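Local coordinates for encapsidation protein (PDB 5HD9) that serves as the ATPase of the phage phi29 DNA packaging motor, probably using ATP hydrolysis to drive viral DNA into the capsid, at residues L16-G21 / A183-P188; Q45-R50 / W91-S96; D115-E120 / N161-F166. All coordinates share one frame; numbering follows the deposited sequence.

Contact 1: residues L16-G21 / A183-P188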
loop_
_atom_site.group_PDB
_atom_site.type_symbol
_atom_site.label_atom_id
_atom_site.label_comp_id
_atom_site.label_asym_id
_atom_site.label_seq_id
_atom_site.Cartn_x
_atom_site.Cartn_y
_atom_site.Cartn_z
ATOM N N LEU A 16 10.535 -0.747 0.137
ATOM C CA LEU A 16 9.564 -1.827 -0.026
ATOM C C LEU A 16 9.206 -2.417 1.338
ATOM O O LEU A 16 10.083 -2.793 2.111
ATOM C CB LEU A 16 10.130 -2.901 -0.960
ATOM C CG LEU A 16 9.193 -3.668 -1.898
ATOM C CD1 LEU A 16 8.253 -2.761 -2.676
ATOM C CD2 LEU A 16 10.030 -4.494 -2.864
ATOM N N ASN A 17 7.911 -2.472 1.633
ATOM C CA ASN A 17 7.424 -2.945 2.927
ATOM C C ASN A 17 6.274 -3.931 2.766
ATOM O O ASN A 17 5.352 -3.697 1.981
ATOM C CB ASN A 17 6.964 -1.768 3.795
ATOM C CG ASN A 17 8.042 -0.719 3.981
ATOM O OD1 ASN A 17 8.801 -0.760 4.948
ATOM N ND2 ASN A 17 8.106 0.235 3.060
ATOM N N PHE A 18 6.336 -5.030 3.515
ATOM C CA PHE A 18 5.285 -6.043 3.502
ATOM C C PHE A 18 4.752 -6.272 4.916
ATOM O O PHE A 18 5.469 -6.775 5.777
ATOM C CB PHE A 18 5.805 -7.362 2.924
ATOM C CG PHE A 18 6.503 -7.215 1.599
ATOM C CD1 PHE A 18 7.871 -7.011 1.543
ATOM C CD2 PHE A 18 5.794 -7.291 0.413
ATOM C CE1 PHE A 18 8.519 -6.878 0.328
ATOM C CE2 PHE A 18 6.438 -7.157 -0.805
ATOM C CZ PHE A 18 7.803 -6.953 -0.843
ATOM N N VAL A 19 3.496 -5.901 5.149
ATOM C CA VAL A 19 2.843 -6.154 6.430
ATOM C C VAL A 19 1.850 -7.296 6.250
ATOM O O VAL A 19 0.882 -7.171 5.494
ATOM C CB VAL A 19 2.125 -4.905 6.966
ATOM C CG1 VAL A 19 1.693 -5.120 8.409
ATOM C CG2 VAL A 19 3.036 -3.683 6.865
ATOM N N ILE A 20 2.096 -8.408 6.936
ATOM C CA ILE A 20 1.342 -9.635 6.697
ATOM C C ILE A 20 0.793 -10.231 7.987
ATOM O O ILE A 20 1.176 -9.832 9.088
ATOM C CB ILE A 20 2.212 -10.682 5.973
ATOM C CG1 ILE A 20 3.399 -11.103 6.848
ATOM C CG2 ILE A 20 2.693 -10.118 4.636
ATOM C CD1 ILE A 20 4.253 -12.200 6.240
ATOM N N GLY A 21 -0.115 -11.190 7.840
ATOM C CA GLY A 21 -0.836 -11.738 8.972
ATOM C C GLY A 21 -1.789 -10.708 9.543
ATOM O O GLY A 21 -2.378 -10.911 10.605
ATOM N N ALA A 183 14.250 -3.595 2.057
ATOM C CA ALA A 183 12.915 -4.124 2.302
ATOM C C ALA A 183 12.693 -4.487 3.767
ATOM O O ALA A 183 13.640 -4.654 4.534
ATOM C CB ALA A 183 12.658 -5.330 1.414
ATOM N N LEU A 184 11.421 -4.614 4.131
ATOM C CA LEU A 184 11.016 -4.878 5.502
ATOM C C LEU A 184 9.757 -5.740 5.510
ATOM O O LEU A 184 8.826 -5.488 4.747
ATOM C CB LEU A 184 10.769 -3.558 6.242
ATOM C CG LEU A 184 10.162 -3.633 7.644
ATOM C CD1 LEU A 184 11.121 -4.319 8.596
ATOM C CD2 LEU A 184 9.806 -2.242 8.145
ATOM N N ILE A 185 9.740 -6.763 6.360
ATOM C CA ILE A 185 8.551 -7.588 6.549
ATOM C C ILE A 185 8.082 -7.463 7.992
ATOM O O ILE A 185 8.818 -7.813 8.918
ATOM C CB ILE A 185 8.818 -9.075 6.211
ATOM C CG1 ILE A 185 9.187 -9.220 4.734
ATOM C CG2 ILE A 185 7.586 -9.935 6.528
ATOM C CD1 ILE A 185 9.681 -10.604 4.346
ATOM N N GLU A 186 6.864 -6.958 8.174
ATOM C CA GLU A 186 6.271 -6.840 9.501
ATOM C C GLU A 186 5.150 -7.855 9.683
ATOM O O GLU A 186 4.296 -8.010 8.816
ATOM C CB GLU A 186 5.726 -5.430 9.746
ATOM C CG GLU A 186 5.248 -5.220 11.186
ATOM C CD GLU A 186 4.621 -3.864 11.410
ATOM O OE1 GLU A 186 4.222 -3.221 10.416
ATOM O OE2 GLU A 186 4.526 -3.441 12.583
ATOM N N ILE A 187 5.169 -8.546 10.817
ATOM C CA ILE A 187 4.068 -9.415 11.211
ATOM C C ILE A 187 3.484 -8.860 12.507
ATOM O O ILE A 187 3.930 -9.215 13.596
ATOM C CB ILE A 187 4.523 -10.875 11.395
ATOM C CG1 ILE A 187 5.082 -11.414 10.076
ATOM C CG2 ILE A 187 3.354 -11.742 11.843
ATOM C CD1 ILE A 187 5.848 -12.710 10.201
ATOM N N PRO A 188 2.495 -7.960 12.391
ATOM C CA PRO A 188 1.982 -7.303 13.597
ATOM C C PRO A 188 1.262 -8.265 14.531
ATOM O O PRO A 188 0.522 -9.135 14.074
ATOM C CB PRO A 188 1.004 -6.255 13.047
ATOM C CG PRO A 188 1.297 -6.146 11.589
ATOM C CD PRO A 188 1.819 -7.477 11.175
#
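Strands 16-19 and 183-186 run parallel, 10° apart, and join as neighbours in the central sheet of this ASCE ATPase domain; the first leads straight into G21 and the probable Walker A loop. Three well-directed backbone bonds carry the pairing. F18 N donates to L184 O at 2.8 Å, and E186 N to F18 O at the same length. I20 N reaches E186 O at 2.9 Å.

Packing is tightest just past the strands, where P188 CG presses on V19 CG1 at 3.4 Å, closer than usual for two carbons, the side chains crossing at about a right angle. Just beyond the strand, I20 holds CG1 in the crowded position between N and C (chi1 64°), 3.7 Å from I187 CG1, while CD1 reaches I185 CG2. G21, I187 and P188 are partly exposed, so this tight end is also the solvent end. The L16/A183 end is looser: L184 N bonds L16 O weakly, at 132°, and the CB atoms of L16 and A183 stand 4.2 Å apart.

The extended E186 lies alongside V19. The salt bridge to R176, with the bond from Y4 OH, probably keeps its buried carboxylate ionised despite the aliphatic V19 beside it.

Contact 2: residues Q45-R50 / W91-S96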
loop_
_atom_site.group_PDB
_atom_site.type_symbol
_atom_site.label_atom_id
_atom_site.label_comp_id
_atom_site.label_asym_id
_atom_site.label_seq_id
_atom_site.Cartn_x
_atom_site.Cartn_y
_atom_site.Cartn_z
ATOM N N GLN A 45 1.627 12.940 -2.907
ATOM C CA GLN A 45 0.519 12.172 -3.461
ATOM C C GLN A 45 0.728 10.683 -3.220
ATOM O O GLN A 45 1.807 10.258 -2.799
ATOM C CB GLN A 45 0.370 12.470 -4.951
ATOM C CG GLN A 45 -0.050 13.906 -5.224
ATOM C CD GLN A 45 0.104 14.298 -6.675
ATOM O OE1 GLN A 45 1.150 14.076 -7.286
ATOM N NE2 GLN A 45 -0.943 14.887 -7.240
ATOM N N PHE A 46 -0.308 9.891 -3.471
ATOM C CA PHE A 46 -0.240 8.466 -3.183
ATOM C C PHE A 46 -0.986 7.639 -4.215
ATOM O O PHE A 46 -1.891 8.134 -4.889
ATOM C CB PHE A 46 -0.798 8.182 -1.787
ATOM C CG PHE A 46 -2.283 8.415 -1.663
ATOM C CD1 PHE A 46 -2.779 9.677 -1.388
ATOM C CD2 PHE A 46 -3.177 7.368 -1.813
ATOM C CE1 PHE A 46 -4.143 9.893 -1.273
ATOM C CE2 PHE A 46 -4.542 7.577 -1.700
ATOM C CZ PHE A 46 -5.024 8.840 -1.429
ATOM N N ILE A 47 -0.587 6.375 -4.332
ATOM C CA ILE A 47 -1.251 5.437 -5.222
ATOM C C ILE A 47 -1.734 4.225 -4.437
ATOM O O ILE A 47 -0.975 3.603 -3.695
ATOM C CB ILE A 47 -0.326 4.978 -6.371
ATOM C CG1 ILE A 47 0.102 6.191 -7.202
ATOM C CG2 ILE A 47 -1.039 3.946 -7.249
ATOM C CD1 ILE A 47 0.991 5.870 -8.374
ATOM N N TYR A 48 -3.014 3.916 -4.608
ATOM C CA TYR A 48 -3.629 2.735 -4.024
ATOM C C TYR A 48 -3.705 1.663 -5.106
ATOM O O TYR A 48 -4.398 1.829 -6.111
ATOM C CB TYR A 48 -5.014 3.076 -3.468
ATOM C CG TYR A 48 -5.751 1.934 -2.802
ATOM C CD1 TYR A 48 -5.256 1.336 -1.653
ATOM C CD2 TYR A 48 -6.963 1.480 -3.306
ATOM C CE1 TYR A 48 -5.937 0.300 -1.037
ATOM C CE2 TYR A 48 -7.649 0.449 -2.699
ATOM C CZ TYR A 48 -7.135 -0.136 -1.565
ATOM O OH TYR A 48 -7.822 -1.164 -0.961
ATOM N N VAL A 49 -2.967 0.579 -4.908
ATOM C CA VAL A 49 -2.890 -0.489 -5.893
ATOM C C VAL A 49 -3.657 -1.715 -5.420
ATOM O O VAL A 49 -3.554 -2.128 -4.264
ATOM C CB VAL A 49 -1.427 -0.885 -6.183
ATOM C CG1 VAL A 49 -1.356 -2.008 -7.216
ATOM C CG2 VAL A 49 -0.637 0.324 -6.660
ATOM N N ARG A 50 -4.447 -2.270 -6.331
ATOM C CA ARG A 50 -5.029 -3.592 -6.166
ATOM C C ARG A 50 -4.678 -4.380 -7.420
ATOM O O ARG A 50 -4.422 -3.790 -8.467
ATOM C CB ARG A 50 -6.542 -3.510 -5.953
ATOM C CG ARG A 50 -6.952 -2.713 -4.715
ATOM C CD ARG A 50 -6.502 -3.394 -3.429
ATOM N NE ARG A 50 -7.163 -4.685 -3.246
ATOM C CZ ARG A 50 -8.284 -4.872 -2.551
ATOM N NH1 ARG A 50 -8.889 -3.856 -1.946
ATOM N NH2 ARG A 50 -8.803 -6.087 -2.461
ATOM N N TRP A 91 -4.317 8.212 -6.762
ATOM C CA TRP A 91 -4.873 7.370 -7.812
ATOM C C TRP A 91 -5.119 5.959 -7.300
ATOM O O TRP A 91 -4.345 5.443 -6.492
ATOM C CB TRP A 91 -3.927 7.292 -9.014
ATOM C CG TRP A 91 -3.607 8.599 -9.663
ATOM C CD1 TRP A 91 -4.177 9.118 -10.790
ATOM C CD2 TRP A 91 -2.630 9.552 -9.234
ATOM N NE1 TRP A 91 -3.616 10.336 -11.088
ATOM C CE2 TRP A 91 -2.661 10.625 -10.144
ATOM C CE3 TRP A 91 -1.728 9.601 -8.164
ATOM C CZ2 TRP A 91 -1.834 11.734 -10.020
ATOM C CZ3 TRP A 91 -0.906 10.704 -8.042
ATOM C CH2 TRP A 91 -0.964 11.755 -8.965
ATOM N N ALA A 92 -6.191 5.341 -7.784
ATOM C CA ALA A 92 -6.406 3.910 -7.602
ATOM C C ALA A 92 -6.044 3.209 -8.907
ATOM O O ALA A 92 -6.594 3.537 -9.958
ATOM C CB ALA A 92 -7.846 3.619 -7.212
ATOM N N ILE A 93 -5.118 2.256 -8.841
ATOM C CA ILE A 93 -4.611 1.596 -10.042
ATOM C C ILE A 93 -4.740 0.079 -9.952
ATOM O O ILE A 93 -4.228 -0.529 -9.014
ATOM C CB ILE A 93 -3.131 1.971 -10.293
ATOM C CG1 ILE A 93 -3.044 3.450 -10.677
ATOM C CG2 ILE A 93 -2.519 1.084 -11.384
ATOM C CD1 ILE A 93 -1.660 3.943 -11.030
ATOM N N PRO A 94 -5.420 -0.540 -10.935
ATOM C CA PRO A 94 -5.354 -1.999 -11.014
ATOM C C PRO A 94 -4.029 -2.408 -11.640
ATOM O O PRO A 94 -3.746 -1.987 -12.760
ATOM C CB PRO A 94 -6.541 -2.373 -11.915
ATOM C CG PRO A 94 -7.251 -1.065 -12.245
ATOM C CD PRO A 94 -6.251 0.014 -12.018
ATOM N N LEU A 95 -3.226 -3.195 -10.931
ATOM C CA LEU A 95 -1.902 -3.563 -11.422
ATOM C C LEU A 95 -1.992 -4.286 -12.765
ATOM O O LEU A 95 -1.066 -4.229 -13.572
ATOM C CB LEU A 95 -1.178 -4.436 -10.393
ATOM C CG LEU A 95 0.312 -4.711 -10.628
ATOM C CD1 LEU A 95 1.111 -3.426 -10.790
ATOM C CD2 LEU A 95 0.868 -5.531 -9.476
ATOM N N SER A 96 -3.121 -4.945 -13.006
ATOM C CA SER A 96 -3.335 -5.682 -14.249
ATOM C C SER A 96 -3.300 -4.785 -15.491
ATOM O O SER A 96 -2.974 -5.252 -16.582
ATOM C CB SER A 96 -4.674 -6.425 -14.196
ATOM O OG SER A 96 -5.756 -5.526 -14.016
#
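W91 holds its CG anti to the carbonyl carbon (chi1 -59°), and Q45 does the same before continuing extended; together these torsions bring the benzo edge of the indole to the glutamine side chain. The residues lie on neighbouring parallel strands, 45-50 and 87-94, of the mixed sheet at the core of the ASCE P-loop NTPase fold, and the strands cross obliquely. W91 CH2 lies 3.6 Å from Q45 OE1, which sits in the ring plane, and the amide is turned 71° from the indole. The amide is fixed by bonds to the backbone: OE1 accepts from N108 N and NE2 donates to L88 O.

Five backbone hydrogen bonds join the segments, alternating in direction from W91 N to F46 O through to L95 N and R50 O. The shortest include Y48 N to W91 O (2.8 Å, 165° at the hydrogen), while R50 N meets I93 O at 3.2 Å from above the carbonyl plane. The last bond carries the pairing past P94, which has no N-H, into the 3-10 turn.

On the face of W91, I47 and I93, the CG2 branch of I47 meets I93 CD1 at 3.8 Å; helix 130-141 packs on this face against I47 and V49. Y48 and R50 project from the other face. R50 is salt-bridged through NH2 to E55, and its NH1 donates at 3.1 Å to Y48 OH, which lies near the guanidinium plane.

Contact 3: residues D115-E120 / N161-F166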
loop_
_atom_site.group_PDB
_atom_site.type_symbol
_atom_site.label_atom_id
_atom_site.label_comp_id
_atom_site.label_asym_id
_atom_site.label_seq_id
_atom_site.Cartn_x
_atom_site.Cartn_y
_atom_site.Cartn_z
ATOM N N ASP A 115 -2.785 -3.172 -1.314
ATOM C CA ASP A 115 -3.540 -3.967 -0.358
ATOM C C ASP A 115 -3.866 -5.344 -0.930
ATOM O O ASP A 115 -4.084 -5.491 -2.137
ATOM C CB ASP A 115 -4.820 -3.238 0.050
ATOM C CG ASP A 115 -5.408 -3.766 1.348
ATOM O OD1 ASP A 115 -4.798 -4.660 1.972
ATOM O OD2 ASP A 115 -6.480 -3.274 1.756
ATOM N N GLU A 116 -3.889 -6.341 -0.047
ATOM C CA GLU A 116 -4.171 -7.727 -0.412
ATOM C C GLU A 116 -3.248 -8.231 -1.524
ATOM O O GLU A 116 -3.714 -8.763 -2.532
ATOM C CB GLU A 116 -5.635 -7.869 -0.828
ATOM C CG GLU A 116 -6.610 -7.341 0.218
ATOM C CD GLU A 116 -8.048 -7.756 -0.034
ATOM O OE1 GLU A 116 -8.286 -8.621 -0.903
ATOM O OE2 GLU A 116 -8.944 -7.211 0.644
ATOM N N PHE A 117 -1.942 -8.083 -1.320
ATOM C CA PHE A 117 -0.957 -8.386 -2.363
ATOM C C PHE A 117 -0.661 -9.877 -2.510
ATOM O O PHE A 117 -0.006 -10.291 -3.467
ATOM C CB PHE A 117 0.349 -7.638 -2.087
ATOM C CG PHE A 117 1.227 -8.297 -1.053
ATOM C CD1 PHE A 117 1.010 -8.086 0.299
ATOM C CD2 PHE A 117 2.278 -9.119 -1.437
ATOM C CE1 PHE A 117 1.816 -8.687 1.248
ATOM C CE2 PHE A 117 3.091 -9.721 -0.490
ATOM C CZ PHE A 117 2.859 -9.503 0.853
ATOM N N ILE A 118 -1.127 -10.680 -1.560
ATOM C CA ILE A 118 -0.991 -12.129 -1.652
ATOM C C ILE A 118 -2.286 -12.716 -2.202
ATOM O O ILE A 118 -3.361 -12.457 -1.657
ATOM C CB ILE A 118 -0.672 -12.765 -0.280
ATOM C CG1 ILE A 118 0.677 -12.263 0.242
ATOM C CG2 ILE A 118 -0.660 -14.290 -0.381
ATOM C CD1 ILE A 118 0.970 -12.660 1.678
ATOM N N ARG A 119 -2.190 -13.489 -3.282
ATOM C CA ARG A 119 -3.368 -14.149 -3.826
ATOM C C ARG A 119 -3.860 -15.125 -2.770
ATOM O O ARG A 119 -3.302 -16.209 -2.594
ATOM C CB ARG A 119 -3.062 -14.849 -5.148
ATOM C CG ARG A 119 -3.051 -13.918 -6.348
ATOM C CD ARG A 119 -4.421 -13.291 -6.613
ATOM N NE ARG A 119 -5.404 -14.258 -7.089
ATOM C CZ ARG A 119 -6.700 -13.999 -7.227
ATOM N NH1 ARG A 119 -7.183 -12.803 -6.912
ATOM N NH2 ARG A 119 -7.519 -14.939 -7.674
ATOM N N GLU A 120 -4.927 -14.721 -2.085
ATOM C CA GLU A 120 -5.233 -15.225 -0.753
ATOM C C GLU A 120 -6.430 -16.164 -0.723
ATOM O O GLU A 120 -7.557 -15.701 -0.894
ATOM C CB GLU A 120 -5.501 -14.034 0.190
ATOM C CG GLU A 120 -6.046 -14.399 1.586
ATOM C CD GLU A 120 -6.837 -13.270 2.244
ATOM O OE1 GLU A 120 -7.192 -12.286 1.555
ATOM O OE2 GLU A 120 -7.099 -13.368 3.463
ATOM N N ASN A 161 5.671 -16.323 -1.432
ATOM C CA ASN A 161 4.893 -15.662 -2.468
ATOM C C ASN A 161 5.850 -15.046 -3.487
ATOM O O ASN A 161 7.047 -14.946 -3.222
ATOM C CB ASN A 161 3.979 -14.600 -1.854
ATOM C CG ASN A 161 4.749 -13.421 -1.290
ATOM O OD1 ASN A 161 5.175 -12.533 -2.025
ATOM N ND2 ASN A 161 4.922 -13.404 0.026
ATOM N N PRO A 162 5.335 -14.632 -4.654
ATOM C CA PRO A 162 6.219 -14.167 -5.731
ATOM C C PRO A 162 7.171 -13.047 -5.314
ATOM O O PRO A 162 8.313 -13.027 -5.774
ATOM C CB PRO A 162 5.238 -13.670 -6.796
ATOM C CG PRO A 162 3.984 -14.429 -6.538
ATOM C CD PRO A 162 3.917 -14.591 -5.055
ATOM N N TYR A 163 6.716 -12.142 -4.454
ATOM C CA TYR A 163 7.543 -11.016 -4.037
ATOM C C TYR A 163 8.680 -11.474 -3.131
ATOM O O TYR A 163 9.831 -11.093 -3.334
ATOM C CB TYR A 163 6.682 -9.952 -3.345
ATOM C CG TYR A 163 5.719 -9.298 -4.308
ATOM C CD1 TYR A 163 4.475 -9.855 -4.564
ATOM C CD2 TYR A 163 6.073 -8.143 -4.993
ATOM C CE1 TYR A 163 3.602 -9.271 -5.460
ATOM C CE2 TYR A 163 5.208 -7.552 -5.889
ATOM C CZ TYR A 163 3.974 -8.119 -6.119
ATOM O OH TYR A 163 3.110 -7.537 -7.015
ATOM N N PHE A 164 8.369 -12.304 -2.142
ATOM C CA PHE A 164 9.401 -12.805 -1.242
ATOM C C PHE A 164 10.414 -13.647 -2.020
ATOM O O PHE A 164 11.623 -13.549 -1.799
ATOM C CB PHE A 164 8.790 -13.633 -0.107
ATOM C CG PHE A 164 7.994 -12.826 0.888
ATOM C CD1 PHE A 164 7.653 -11.507 0.637
ATOM C CD2 PHE A 164 7.594 -13.397 2.087
ATOM C CE1 PHE A 164 6.920 -10.778 1.559
ATOM C CE2 PHE A 164 6.865 -12.672 3.010
ATOM C CZ PHE A 164 6.528 -11.361 2.745
ATOM N N LEU A 165 9.912 -14.472 -2.933
ATOM C CA LEU A 165 10.776 -15.307 -3.758
ATOM C C LEU A 165 11.667 -14.453 -4.654
ATOM O O LEU A 165 12.871 -14.685 -4.751
ATOM C CB LEU A 165 9.941 -16.258 -4.615
ATOM C CG LEU A 165 9.132 -17.323 -3.875
ATOM C CD1 LEU A 165 8.270 -18.096 -4.859
ATOM C CD2 LEU A 165 10.044 -18.264 -3.104
ATOM N N PHE A 166 11.065 -13.460 -5.300
ATOM C CA PHE A 166 11.775 -12.631 -6.271
ATOM C C PHE A 166 12.925 -11.880 -5.603
ATOM O O PHE A 166 14.037 -11.842 -6.126
ATOM C CB PHE A 166 10.802 -11.650 -6.938
ATOM C CG PHE A 166 11.394 -10.886 -8.089
ATOM C CD1 PHE A 166 12.152 -9.750 -7.870
ATOM C CD2 PHE A 166 11.180 -11.302 -9.393
ATOM C CE1 PHE A 166 12.692 -9.047 -8.931
ATOM C CE2 PHE A 166 11.718 -10.602 -10.456
ATOM C CZ PHE A 166 12.473 -9.473 -10.224
#
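Segment 115-120 has an irregular backbone as it leaves strand 109-115, with E116 at positive phi (54°), whereas 161-166 turns from loop into the first turn of helix 162-167. D115 and E116 stand where the strand gives way to the loop, in a sequence consistent with a Walker B motif. No hydrogen bond joins the two segments, and their nearest CA atoms, those of I118 and N161, are 6.9 Å apart. N161 is the N-cap: with its CG in the crowded position between N and C (chi1 68°), OD1 folds back over the helix start and accepts from F164 N at 3.2 Å, the donor lying above the amide plane, and weakly from Y163 N.

F117 carries the contact from the other segment. Its CG also takes the crowded position, and its ring edge is presented to the helix start. CD2 approaches Y163 CD1 at 3.9 Å in an offset edge-to-face pair, the edge of F117 toward the face of Y163, with centroids 5.8 Å apart and planes at 80°. CE2 comes 3.8 Å from the capping OD1 of N161, near the plane of the F117 ring. N161 ND2, bonded to S158 O, stands 3.2 Å above the centre of the F164 ring.

The cluster joins the loop after strand 109-115 to the start of helix 162-167. Y163 packs against V131 and L134 of helix 130-141 and bonds through OH to E130, while F117 touches C152 of strand 149-153 and the F18 ring of strand 16-19.

Overall arrangement
Contacts 1 and 2 belong to one sheet on opposite sides of the chain's centre, 19 Å apart between centres, with strands 109-115 and 149-153 between them. Contact 3 touches both. Toward contact 1, F18 CG meets F164 CE1 at 3.6 Å and I20 CG2 meets F117 CE1 at 3.8 Å, joining the aromatic cluster to the sheet. Toward contact 2, R50 NH2 forms a salt bridge with E116 OE1 at 3.0 Å. Segment 16-21 of contact 1 ends at G21, where a probable Walker A motif begins; D115 OD2 in contact 3 is bonded to S28 OG of that motif, at the start of helix 26-42. Contacts 1 and 3 thus adjoin the probable nucleotide site, with contact 2 near it through Y48.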